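Local coordinates for protein acyl-CoA dehydrogenase (Mycobacterium thermoresistibile, PDB 3PFD) that probably catalyses the FAD-dependent oxidation of saturated acyl-CoA thioesters to their 2,3-dehydroacyl-CoA products in fatty acid metabolism, at residues A299-K304 against T346-L351; D339-V344 against R368-T373. One frame throughout, in Å; residues are numbered along the deposited sequence.

Contact 1 of 2, residues A299-K304 against T346-L351. With FDA (dihydroflavine-adenine dinucleotide), chain B.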
ATOM      1  N   ALA C 299     -15.448   2.907   2.019  1.00 13.02           N
ATOM      2  CA  ALA C 299     -15.288   2.169   3.263  1.00 13.02           C
ATOM      3  C   ALA C 299     -13.827   2.261   3.743  1.00 13.27           C
ATOM      4  O   ALA C 299     -13.569   2.490   4.931  1.00 13.44           O
ATOM      5  CB  ALA C 299     -15.699   0.682   3.051  1.00 12.38           C
ATOM      6  N   ASP C 300     -12.865   2.058   2.834  1.00 12.86           N
ATOM      7  CA  ASP C 300     -11.451   2.163   3.217  1.00 13.30           C
ATOM      8  C   ASP C 300     -11.157   3.560   3.813  1.00 13.08           C
ATOM      9  O   ASP C 300     -10.431   3.689   4.802  1.00 13.20           O
ATOM     10  CB  ASP C 300     -10.509   1.889   2.038  1.00 13.16           C
ATOM     11  CG  ASP C 300     -10.509   0.423   1.597  1.00 16.42           C
ATOM     12  OD1 ASP C 300     -10.953  -0.457   2.362  1.00 18.51           O
ATOM     13  OD2 ASP C 300     -10.055   0.148   0.463  1.00 17.72           O
ATOM     14  N   MET C 301     -11.712   4.599   3.198  1.00 12.94           N
ATOM     15  CA  MET C 301     -11.437   5.959   3.632  1.00 12.64           C
ATOM     16  C   MET C 301     -11.937   6.130   5.062  1.00 13.51           C
ATOM     17  O   MET C 301     -11.156   6.489   5.943  1.00 14.29           O
ATOM     18  CB  MET C 301     -12.067   6.964   2.672  1.00 12.09           C
ATOM     19  CG  MET C 301     -11.424   6.954   1.264  1.00 11.22           C
ATOM     20  SD  MET C 301     -12.528   7.564  -0.037  1.00 14.41           S
ATOM     21  CE  MET C 301     -12.514   9.319   0.273  1.00 13.97           C
ATOM     22  N   ALA C 302     -13.217   5.805   5.291  1.00 13.06           N
ATOM     23  CA  ALA C 302     -13.856   5.960   6.585  1.00 12.95           C
ATOM     24  C   ALA C 302     -13.208   5.125   7.692  1.00 12.74           C
ATOM     25  O   ALA C 302     -13.022   5.605   8.819  1.00 12.27           O
ATOM     26  CB  ALA C 302     -15.367   5.603   6.478  1.00 13.09           C
ATOM     27  N   MET C 303     -12.892   3.868   7.374  1.00 11.71           N
ATOM     28  CA  MET C 303     -12.272   2.972   8.335  1.00 11.90           C
ATOM     29  C   MET C 303     -10.963   3.552   8.873  1.00 12.02           C
ATOM     30  O   MET C 303     -10.739   3.575  10.092  1.00 12.18           O
ATOM     31  CB  MET C 303     -11.999   1.615   7.661  1.00 11.90           C
ATOM     32  CG  MET C 303     -11.174   0.621   8.452  1.00 13.21           C
ATOM     33  SD  MET C 303     -11.071  -0.988   7.584  1.00 15.73           S
ATOM     34  CE  MET C 303     -10.068  -0.593   6.156  1.00 14.96           C
ATOM     35  N   LYS C 304     -10.090   3.944   7.943  1.00 11.31           N
ATOM     36  CA  LYS C 304      -8.803   4.549   8.250  1.00 11.99           C
ATOM     37  C   LYS C 304      -8.942   5.881   8.961  1.00 11.98           C
ATOM     38  O   LYS C 304      -8.203   6.130   9.920  1.00 11.80           O
ATOM     39  CB  LYS C 304      -7.946   4.698   6.981  1.00 11.37           C
ATOM     40  CG  LYS C 304      -7.461   3.316   6.434  1.00 11.88           C
ATOM     41  CD  LYS C 304      -6.576   3.510   5.179  1.00 13.21           C
ATOM     42  CE  LYS C 304      -6.214   2.174   4.542  1.00 14.21           C
ATOM     43  NZ  LYS C 304      -5.037   2.371   3.610  1.00 18.81           N
ATOM     44  N   THR C 346      -6.461  12.164  -1.875  1.00 11.53           N
ATOM     45  CA  THR C 346      -6.122  11.670  -3.231  1.00 12.11           C
ATOM     46  C   THR C 346      -7.293  10.881  -3.839  1.00 11.78           C
ATOM     47  O   THR C 346      -7.635  11.071  -5.007  1.00 11.11           O
ATOM     48  CB  THR C 346      -4.830  10.803  -3.228  1.00 11.96           C
ATOM     49  OG1 THR C 346      -3.759  11.600  -2.717  1.00 11.98           O
ATOM     50  CG2 THR C 346      -4.437  10.373  -4.631  1.00 11.52           C
ATOM     51  N   ASP C 347      -7.880  10.007  -3.020  1.00 11.77           N
ATOM     52  CA  ASP C 347      -9.084   9.233  -3.357  1.00 12.32           C
ATOM     53  C   ASP C 347     -10.325  10.096  -3.625  1.00 12.48           C
ATOM     54  O   ASP C 347     -11.072   9.841  -4.576  1.00 13.06           O
ATOM     55  CB  ASP C 347      -9.411   8.253  -2.217  1.00 11.22           C
ATOM     56  CG  ASP C 347      -8.514   7.029  -2.208  1.00 15.55           C
ATOM     57  OD1 ASP C 347      -7.706   6.808  -3.175  1.00 13.93           O
ATOM     58  OD2 ASP C 347      -8.608   6.291  -1.198  1.00 17.88           O
ATOM     59  N   ALA C 348     -10.549  11.101  -2.785  1.00 12.04           N
ATOM     60  CA  ALA C 348     -11.720  11.961  -2.934  1.00 12.82           C
ATOM     61  C   ALA C 348     -11.685  12.767  -4.228  1.00 12.67           C
ATOM     62  O   ALA C 348     -12.709  12.908  -4.909  1.00 12.65           O
ATOM     63  CB  ALA C 348     -11.882  12.884  -1.701  1.00 11.63           C
ATOM     64  N   VAL C 349     -10.522  13.328  -4.571  1.00 12.73           N
ATOM     65  CA  VAL C 349     -10.373  13.932  -5.907  1.00 11.79           C
ATOM     66  C   VAL C 349     -10.782  12.907  -6.980  1.00 12.39           C
ATOM     67  O   VAL C 349     -11.522  13.214  -7.939  1.00 12.52           O
ATOM     68  CB  VAL C 349      -8.926  14.416  -6.149  1.00 11.93           C
ATOM     69  CG1 VAL C 349      -8.723  14.769  -7.618  1.00 10.54           C
ATOM     70  CG2 VAL C 349      -8.624  15.641  -5.253  1.00 11.71           C
ATOM     71  N   GLN C 350     -10.283  11.676  -6.818  1.00 12.23           N
ATOM     72  CA  GLN C 350     -10.557  10.613  -7.779  1.00 11.71           C
ATOM     73  C   GLN C 350     -12.052  10.353  -7.920  1.00 11.95           C
ATOM     74  O   GLN C 350     -12.562  10.183  -9.043  1.00 11.62           O
ATOM     75  CB  GLN C 350      -9.813   9.319  -7.383  1.00 11.88           C
ATOM     76  CG  GLN C 350      -9.938   8.184  -8.429  1.00 13.02           C
ATOM     77  CD  GLN C 350      -9.175   8.500  -9.723  1.00 14.48           C
ATOM     78  OE1 GLN C 350      -8.247   9.307  -9.707  1.00 15.01           O
ATOM     79  NE2 GLN C 350      -9.541   7.838 -10.835  1.00 13.01           N
ATOM     80  N   LEU C 351     -12.760  10.315  -6.781  1.00 10.80           N
ATOM     81  CA  LEU C 351     -14.171   9.959  -6.807  1.00 11.80           C
ATOM     82  C   LEU C 351     -15.101  10.997  -7.463  1.00 11.47           C
ATOM     83  O   LEU C 351     -16.196  10.657  -7.891  1.00 12.54           O
ATOM     84  CB  LEU C 351     -14.663   9.571  -5.412  1.00 11.31           C
ATOM     85  CG  LEU C 351     -14.118   8.226  -4.950  1.00 12.49           C
ATOM     86  CD1 LEU C 351     -14.536   7.980  -3.524  1.00 14.28           C
ATOM     87  CD2 LEU C 351     -14.547   7.072  -5.857  1.00 11.30           C
TER
HETATM   88  PA  FDA B 390     -17.594  10.449 -13.737  1.00 12.04           P
HETATM   89  O1A FDA B 390     -17.772   9.574 -14.948  1.00 13.23           O
HETATM   90  O2A FDA B 390     -18.748  11.143 -13.086  1.00 14.25           O
HETATM   91  O5B FDA B 390     -16.860   9.584 -12.595  1.00 12.40           O
HETATM   92  C5B FDA B 390     -16.884   9.980 -11.229  1.00 10.24           C
HETATM   93  C4B FDA B 390     -16.229   8.858 -10.438  1.00 12.90           C
HETATM   94  O4B FDA B 390     -17.065   7.687 -10.556  1.00 15.36           O
HETATM   95  C3B FDA B 390     -14.846   8.467 -10.954  1.00 11.28           C
HETATM   96  O3B FDA B 390     -14.053   7.999  -9.876  1.00 12.03           O
HETATM   97  C2B FDA B 390     -15.124   7.216 -11.766  1.00 13.94           C
HETATM   98  O2B FDA B 390     -13.995   6.354 -11.847  1.00 12.84           O
HETATM   99  C1B FDA B 390     -16.275   6.571 -11.006  1.00 13.44           C
HETATM  100  N9A FDA B 390     -17.044   5.639 -11.871  1.00 14.85           N
HETATM  101  C8A FDA B 390     -17.831   5.986 -12.913  1.00 13.41           C
HETATM  102  N7A FDA B 390     -18.346   4.865 -13.450  1.00 14.11           N
HETATM  103  C5A FDA B 390     -17.906   3.793 -12.733  1.00 14.92           C
HETATM  104  C6A FDA B 390     -18.104   2.405 -12.826  1.00 14.77           C
HETATM  105  N6A FDA B 390     -18.912   1.875 -13.798  1.00 13.35           N
HETATM  106  N1A FDA B 390     -17.467   1.583 -11.937  1.00 13.98           N
HETATM  107  C2A FDA B 390     -16.676   2.097 -10.970  1.00 12.93           C
HETATM  108  N3A FDA B 390     -16.478   3.425 -10.873  1.00 11.71           N
HETATM  109  C4A FDA B 390     -17.074   4.293 -11.736  1.00 15.03           C
HETATM  110  N1  FDA B 390     -12.512  14.453 -22.567  1.00 17.39           N
HETATM  111  C2  FDA B 390     -12.524  14.729 -23.893  1.00 19.63           C
HETATM  112  O2  FDA B 390     -13.509  14.432 -24.599  1.00 16.71           O
HETATM  113  N3  FDA B 390     -11.478  15.369 -24.469  1.00 19.36           N
HETATM  114  C4  FDA B 390     -10.390  15.712 -23.762  1.00 17.97           C
HETATM  115  O4  FDA B 390      -9.457  16.272 -24.371  1.00 16.37           O
HETATM  116  C4X FDA B 390     -10.328  15.424 -22.394  1.00 15.41           C
HETATM  117  N5  FDA B 390      -9.394  16.026 -21.633  1.00 16.13           N
HETATM  118  C5X FDA B 390      -9.522  16.093 -20.273  1.00 16.65           C
HETATM  119  C6  FDA B 390      -8.771  17.027 -19.551  1.00 13.65           C
HETATM  120  C7  FDA B 390      -9.045  17.285 -18.207  1.00 13.78           C
HETATM  121  C7M FDA B 390      -8.203  18.305 -17.479  1.00 13.86           C
HETATM  122  C8  FDA B 390     -10.069  16.603 -17.548  1.00 15.33           C
HETATM  123  C8M FDA B 390     -10.409  16.870 -16.078  1.00 11.48           C
HETATM  124  C9  FDA B 390     -10.825  15.682 -18.272  1.00 14.43           C
HETATM  125  C9A FDA B 390     -10.566  15.416 -19.618  1.00 14.24           C
HETATM  126  N10 FDA B 390     -11.524  14.710 -20.392  1.00 13.72           N
HETATM  127  C10 FDA B 390     -11.434  14.791 -21.805  1.00 15.51           C
HETATM  128  C1' FDA B 390     -12.702  14.077 -19.755  1.00 15.92           C
HETATM  129  C2' FDA B 390     -12.346  12.858 -18.887  1.00 17.71           C
HETATM  130  O2' FDA B 390     -12.092  11.736 -19.743  1.00 17.31           O
HETATM  131  C3' FDA B 390     -13.458  12.581 -17.877  1.00 17.41           C
HETATM  132  O3' FDA B 390     -13.282  13.456 -16.746  1.00 16.31           O
HETATM  133  C4' FDA B 390     -13.406  11.138 -17.382  1.00 18.09           C
HETATM  134  O4' FDA B 390     -13.734  10.282 -18.479  1.00 17.25           O
HETATM  135  C5' FDA B 390     -14.333  10.885 -16.200  1.00 16.08           C
HETATM  136  O5' FDA B 390     -15.646  11.407 -16.447  1.00 14.87           O
HETATM  137  P   FDA B 390     -16.301  12.412 -15.380  1.00 13.69           P
HETATM  138  O1P FDA B 390     -15.341  13.522 -15.098  1.00 13.66           O
HETATM  139  O2P FDA B 390     -17.715  12.739 -15.880  1.00 12.84           O
HETATM  140  O3P FDA B 390     -16.412  11.527 -14.033  1.00 13.89           O

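Contact 2 of 2, residues D339-V344 against R368-T373. With FDA (dihydroflavine-adenine dinucleotide), chain D.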
ATOM      1  N   ASP C 339      -0.645  10.425   7.039  1.00 10.32           N
ATOM      2  CA  ASP C 339      -0.620   9.421   5.971  1.00  9.97           C
ATOM      3  C   ASP C 339      -2.042   9.103   5.511  1.00  9.71           C
ATOM      4  O   ASP C 339      -2.309   9.012   4.307  1.00  9.29           O
ATOM      5  CB  ASP C 339       0.115   8.131   6.387  1.00 11.13           C
ATOM      6  CG  ASP C 339       1.616   8.318   6.485  1.00 11.05           C
ATOM      7  OD1 ASP C 339       2.121   9.362   6.067  1.00 13.54           O
ATOM      8  OD2 ASP C 339       2.300   7.429   6.993  1.00 11.14           O
ATOM      9  N   VAL C 340      -2.961   8.954   6.468  1.00  9.36           N
ATOM     10  CA  VAL C 340      -4.359   8.646   6.128  1.00  9.15           C
ATOM     11  C   VAL C 340      -4.984   9.789   5.257  1.00 10.01           C
ATOM     12  O   VAL C 340      -5.598   9.537   4.201  1.00  9.79           O
ATOM     13  CB  VAL C 340      -5.168   8.326   7.393  1.00  9.29           C
ATOM     14  CG1 VAL C 340      -6.670   8.362   7.123  1.00  9.42           C
ATOM     15  CG2 VAL C 340      -4.808   6.895   7.940  1.00  9.32           C
ATOM     16  N   ALA C 341      -4.769  11.036   5.692  1.00  9.43           N
ATOM     17  CA  ALA C 341      -5.297  12.211   4.994  1.00  9.51           C
ATOM     18  C   ALA C 341      -4.803  12.288   3.562  1.00  9.19           C
ATOM     19  O   ALA C 341      -5.553  12.644   2.692  1.00  9.30           O
ATOM     20  CB  ALA C 341      -4.932  13.482   5.741  1.00  9.27           C
ATOM     21  N   MET C 342      -3.515  12.023   3.349  1.00  9.70           N
ATOM     22  CA  MET C 342      -2.958  12.056   1.992  1.00 10.66           C
ATOM     23  C   MET C 342      -3.653  11.063   1.071  1.00 10.83           C
ATOM     24  O   MET C 342      -4.004  11.388  -0.078  1.00 10.30           O
ATOM     25  CB  MET C 342      -1.428  11.804   2.007  1.00 10.39           C
ATOM     26  CG  MET C 342      -0.705  12.320   0.771  1.00 10.16           C
ATOM     27  SD  MET C 342      -0.882  14.105   0.493  1.00 11.47           S
ATOM     28  CE  MET C 342      -2.110  14.161  -0.868  1.00  9.01           C
ATOM     29  N   GLU C 343      -3.793   9.827   1.560  1.00 11.19           N
ATOM     30  CA  GLU C 343      -4.478   8.783   0.814  1.00 11.97           C
ATOM     31  C   GLU C 343      -5.969   9.120   0.604  1.00 11.08           C
ATOM     32  O   GLU C 343      -6.473   8.997  -0.493  1.00 10.75           O
ATOM     33  CB  GLU C 343      -4.294   7.397   1.505  1.00 11.65           C
ATOM     34  CG  GLU C 343      -5.240   6.282   0.969  1.00 14.66           C
ATOM     35  CD  GLU C 343      -5.091   4.944   1.728  1.00 18.25           C
ATOM     36  OE1 GLU C 343      -5.828   3.979   1.412  1.00 22.60           O
ATOM     37  OE2 GLU C 343      -4.260   4.861   2.659  1.00 16.06           O
ATOM     38  N   VAL C 344      -6.655   9.547   1.653  1.00 11.25           N
ATOM     39  CA  VAL C 344      -8.092   9.845   1.581  1.00 11.17           C
ATOM     40  C   VAL C 344      -8.410  10.977   0.611  1.00 11.74           C
ATOM     41  O   VAL C 344      -9.332  10.847  -0.220  1.00 11.55           O
ATOM     42  CB  VAL C 344      -8.700  10.157   2.994  1.00 11.93           C
ATOM     43  CG1 VAL C 344     -10.067  10.810   2.878  1.00 10.48           C
ATOM     44  CG2 VAL C 344      -8.805   8.862   3.830  1.00 11.69           C
ATOM     45  N   ARG C 368      -4.259  19.218  -1.675  1.00 11.24           N
ATOM     46  CA  ARG C 368      -3.104  20.110  -1.572  1.00 11.53           C
ATOM     47  C   ARG C 368      -2.749  20.425  -0.103  1.00 11.33           C
ATOM     48  O   ARG C 368      -1.577  20.342   0.279  1.00 10.61           O
ATOM     49  CB  ARG C 368      -3.326  21.386  -2.384  1.00 11.90           C
ATOM     50  CG  ARG C 368      -3.363  21.126  -3.909  1.00 12.67           C
ATOM     51  CD  ARG C 368      -3.428  22.431  -4.693  1.00 12.43           C
ATOM     52  NE  ARG C 368      -4.757  23.037  -4.703  1.00 10.70           N
ATOM     53  CZ  ARG C 368      -5.115  24.130  -4.026  1.00 15.83           C
ATOM     54  NH1 ARG C 368      -4.251  24.737  -3.190  1.00 10.25           N
ATOM     55  NH2 ARG C 368      -6.362  24.592  -4.153  1.00 13.53           N
ATOM     56  N   ASP C 369      -3.764  20.740   0.705  1.00 11.17           N
ATOM     57  CA  ASP C 369      -3.593  20.971   2.146  1.00 12.62           C
ATOM     58  C   ASP C 369      -3.112  19.726   2.893  1.00 12.82           C
ATOM     59  O   ASP C 369      -2.312  19.833   3.814  1.00 13.89           O
ATOM     60  CB  ASP C 369      -4.920  21.423   2.797  1.00 12.20           C
ATOM     61  CG  ASP C 369      -5.418  22.773   2.273  1.00 14.77           C
ATOM     62  OD1 ASP C 369      -4.650  23.499   1.554  1.00 12.48           O
ATOM     63  OD2 ASP C 369      -6.594  23.099   2.592  1.00 15.03           O
ATOM     64  N   ALA C 370      -3.655  18.557   2.555  1.00 12.92           N
ATOM     65  CA  ALA C 370      -3.320  17.353   3.316  1.00 13.31           C
ATOM     66  C   ALA C 370      -1.815  17.092   3.304  1.00 13.27           C
ATOM     67  O   ALA C 370      -1.269  16.610   4.305  1.00 14.74           O
ATOM     68  CB  ALA C 370      -4.084  16.122   2.787  1.00 12.78           C
ATOM     69  N   LYS C 371      -1.160  17.414   2.187  1.00 12.21           N
ATOM     70  CA  LYS C 371       0.269  17.167   2.019  1.00 11.88           C
ATOM     71  C   LYS C 371       1.147  17.803   3.099  1.00 12.46           C
ATOM     72  O   LYS C 371       2.142  17.206   3.488  1.00 12.75           O
ATOM     73  CB  LYS C 371       0.765  17.608   0.628  1.00 11.00           C
ATOM     74  CG  LYS C 371       2.280  17.352   0.391  1.00  9.37           C
ATOM     75  CD  LYS C 371       2.597  15.824   0.309  1.00 12.01           C
ATOM     76  CE  LYS C 371       4.016  15.512   0.854  1.00 11.55           C
ATOM     77  NZ  LYS C 371       4.164  14.040   1.069  1.00 15.72           N
ATOM     78  N   ILE C 372       0.791  19.001   3.579  1.00 12.64           N
ATOM     79  CA  ILE C 372       1.602  19.662   4.610  1.00 12.28           C
ATOM     80  C   ILE C 372       1.629  18.882   5.921  1.00 12.87           C
ATOM     81  O   ILE C 372       2.610  18.968   6.659  1.00 14.31           O
ATOM     82  CB  ILE C 372       1.187  21.162   4.889  1.00 12.31           C
ATOM     83  CG1 ILE C 372       2.245  21.901   5.724  1.00 12.70           C
ATOM     84  CG2 ILE C 372      -0.140  21.227   5.632  1.00 11.55           C
ATOM     85  CD1 ILE C 372       3.679  21.953   5.092  1.00 11.26           C
ATOM     86  N   THR C 373       0.565  18.136   6.221  1.00 12.04           N
ATOM     87  CA  THR C 373       0.471  17.465   7.513  1.00 11.88           C
ATOM     88  C   THR C 373       1.544  16.380   7.704  1.00 11.63           C
ATOM     89  O   THR C 373       1.906  16.062   8.839  1.00 10.08           O
ATOM     90  CB  THR C 373      -0.949  16.918   7.809  1.00 11.80           C
ATOM     91  OG1 THR C 373      -1.246  15.865   6.892  1.00 11.96           O
ATOM     92  CG2 THR C 373      -2.003  18.034   7.648  1.00 11.69           C
TER
HETATM   93  PA  FDA D 390      14.780  18.700   5.749  1.00 15.52           P
HETATM   94  O1A FDA D 390      15.083  18.508   7.210  1.00 17.32           O
HETATM   95  O2A FDA D 390      15.837  19.212   4.803  1.00 13.27           O
HETATM   96  O5B FDA D 390      14.232  17.289   5.197  1.00 17.36           O
HETATM   97  C5B FDA D 390      14.336  16.893   3.825  1.00 16.31           C
HETATM   98  C4B FDA D 390      13.973  15.405   3.707  1.00 17.80           C
HETATM   99  O4B FDA D 390      14.949  14.598   4.376  1.00 15.47           O
HETATM  100  C3B FDA D 390      12.635  15.088   4.378  1.00 18.47           C
HETATM  101  O3B FDA D 390      12.014  14.031   3.633  1.00 16.11           O
HETATM  102  C2B FDA D 390      13.043  14.560   5.743  1.00 15.88           C
HETATM  103  O2B FDA D 390      12.073  13.675   6.311  1.00 17.47           O
HETATM  104  C1B FDA D 390      14.324  13.833   5.401  1.00 15.45           C
HETATM  105  N9A FDA D 390      15.200  13.637   6.574  1.00 16.39           N
HETATM  106  C8A FDA D 390      15.873  14.592   7.240  1.00 17.43           C
HETATM  107  N7A FDA D 390      16.578  14.020   8.249  1.00 16.06           N
HETATM  108  C5A FDA D 390      16.339  12.686   8.218  1.00 17.68           C
HETATM  109  C6A FDA D 390      16.776  11.608   9.005  1.00 17.05           C
HETATM  110  N6A FDA D 390      17.619  11.820  10.063  1.00 14.68           N
HETATM  111  N1A FDA D 390      16.346  10.354   8.699  1.00 15.80           N
HETATM  112  C2A FDA D 390      15.503  10.170   7.658  1.00 17.50           C
HETATM  113  N3A FDA D 390      15.065  11.181   6.875  1.00 14.46           N
HETATM  114  C4A FDA D 390      15.463  12.451   7.145  1.00 17.16           C
HETATM  115  N1  FDA D 390       8.805  25.678  11.551  1.00 20.23           N
HETATM  116  C2  FDA D 390       8.715  26.600  12.558  1.00 21.96           C
HETATM  117  O2  FDA D 390       9.703  26.869  13.293  1.00 22.56           O
HETATM  118  N3  FDA D 390       7.550  27.248  12.774  1.00 20.43           N
HETATM  119  C4  FDA D 390       6.464  26.993  12.008  1.00 19.27           C
HETATM  120  O4  FDA D 390       5.429  27.636  12.254  1.00 17.75           O
HETATM  121  C4X FDA D 390       6.517  26.033  10.978  1.00 18.25           C
HETATM  122  N5  FDA D 390       5.486  25.848  10.129  1.00 16.86           N
HETATM  123  C5X FDA D 390       5.696  25.388   8.884  1.00 16.06           C
HETATM  124  C6  FDA D 390       4.792  25.659   7.847  1.00 16.75           C
HETATM  125  C7  FDA D 390       5.075  25.235   6.536  1.00 16.64           C
HETATM  126  C7M FDA D 390       4.097  25.518   5.416  1.00 16.08           C
HETATM  127  C8  FDA D 390       6.229  24.513   6.267  1.00 16.47           C
HETATM  128  C8M FDA D 390       6.557  24.026   4.866  1.00 14.95           C
HETATM  129  C9  FDA D 390       7.114  24.236   7.292  1.00 14.95           C
HETATM  130  C9A FDA D 390       6.861  24.681   8.593  1.00 16.51           C
HETATM  131  N10 FDA D 390       7.877  24.613   9.570  1.00 16.94           N
HETATM  132  C10 FDA D 390       7.723  25.377  10.759  1.00 18.46           C
HETATM  133  C1' FDA D 390       9.158  23.977   9.256  1.00 15.76           C
HETATM  134  C2' FDA D 390       9.060  22.445   9.284  1.00 17.47           C
HETATM  135  O2' FDA D 390       8.941  21.906  10.620  1.00 19.49           O
HETATM  136  C3' FDA D 390      10.249  21.895   8.526  1.00 17.12           C
HETATM  137  O3' FDA D 390       9.991  22.062   7.109  1.00 15.07           O
HETATM  138  C4' FDA D 390      10.509  20.410   8.843  1.00 18.60           C
HETATM  139  O4' FDA D 390      11.012  20.267  10.174  1.00 21.74           O
HETATM  140  C5' FDA D 390      11.508  19.782   7.881  1.00 16.96           C
HETATM  141  O5' FDA D 390      12.649  20.640   7.745  1.00 18.76           O
HETATM  142  P   FDA D 390      13.154  21.029   6.267  1.00 17.77           P
HETATM  143  O1P FDA D 390      11.989  21.643   5.532  1.00 19.89           O
HETATM  144  O2P FDA D 390      14.451  21.794   6.389  1.00 18.22           O
HETATM  145  O3P FDA D 390      13.421  19.598   5.575  1.00 15.51           O

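Contact 1 of 2, residues A299-K304 against T346-L351
The backbone oxygen of Gln350, on the turn that also brings Leu351 against Met301, accepts a 2.8 Å hydrogen bond from ribose hydroxyl O3B of the dihydroflavine-adenine dinucleotide. The side-chain amide of Gln350 bonds to the third subunit instead, with Lys371 of that subunit donating to OE1 and Gln381 OE1 and Gln374 O of the same neighbouring subunit accepting from NE2. Between residues 299-304 and 346-351 the helix axes are 11.3 Å apart, and one long side chain, Met301, does the bridging. With its CG anti to the carbonyl carbon (chi1 -67°), Met301 reaches across and then bends at chi3 (74°). Its SD lies alongside the stem of Asp347, 3.9 Å from Asp347 CB, while Leu351 CD1 approaches the same SD to 4.0 Å. Beyond the bend, Met301 CE rests 4.1 Å from Ala348 CB. Mainly apolar atoms meet, with Asp347 OD2 beside Met301 CG at 3.8 Å and no hydrogen bond between the segments. Leu271 of helix 256-280 also touches Met301, and Ala270 touches Ala348. Such antiparallel helices, meeting here at 151°, build the C-terminal helical bundle of the acyl-CoA dehydrogenase fold, and one end of this pair borders a flavin dinucleotide site shared with another subunit.

Contact 2 of 2, residues D339-V344 against R368-T373
Lys371 lays its aliphatic chain along one side of the sulfur of Met342 where two antiparallel helices of the acyl-CoA dehydrogenase C-terminal helical bundle pack together, their axes 8.2 Å apart and 159° between their directions. The lysine CB stands 3.9 Å from Met342 SD. CG extends anti to the backbone N, and the bend at chi2 (68°) turns the chain back, placing CD beside the sulfur as well. CE carries on past it, and NZ is held by polar groups beyond the pair: it donates to Gln350 OE1 and Thr346 O of the third subunit and to Gln374 OE1 of its own chain. The methionine sulfur thus lies along the apolar part of a lysine whose charged end joins two subunits. Met342 SD also comes within 3.6 Å of Lys371 CA, in close contact with the backbone. Beside it the helices approach through alanines: Ala370 CB lies 3.8 Å from Ala341 O and 4.1 Å from Ala341 CB, and these short side chains let the backbones come near. One turn on, Thr373 OG1 donates to Ala370 O at 2.7 Å, in the carbonyl plane, and the same oxygen accepts from Thr373 N. Next to it in sequence, Ile372 turns its CB away from 339-344, and its CD1 lies 3.6 Å from both ring methyls, C7M and C8M, of the flavin.

In the fold
Both contacts are buried and both use helix 326-352, which pairs with helix 292-321 in contact 1 and with helix 363-373 in contact 2. Their centres are 11 Å apart, and they meet through a salt bridge between Lys304 and Glu343 and through packing of Met301 against Val344. Contact 1 lies farther from the centre of the chain and has wider helix spacing, spanned by one methionine; contact 2 lies nearer the centre, and its helices pack more tightly through alanines. Each reaches a different cofactor: 346-351 meets the ribose of one molecule, 368-373 the flavin methyls of another. The third subunit touches both, among others through Gln350 in the first and Lys371 in the second.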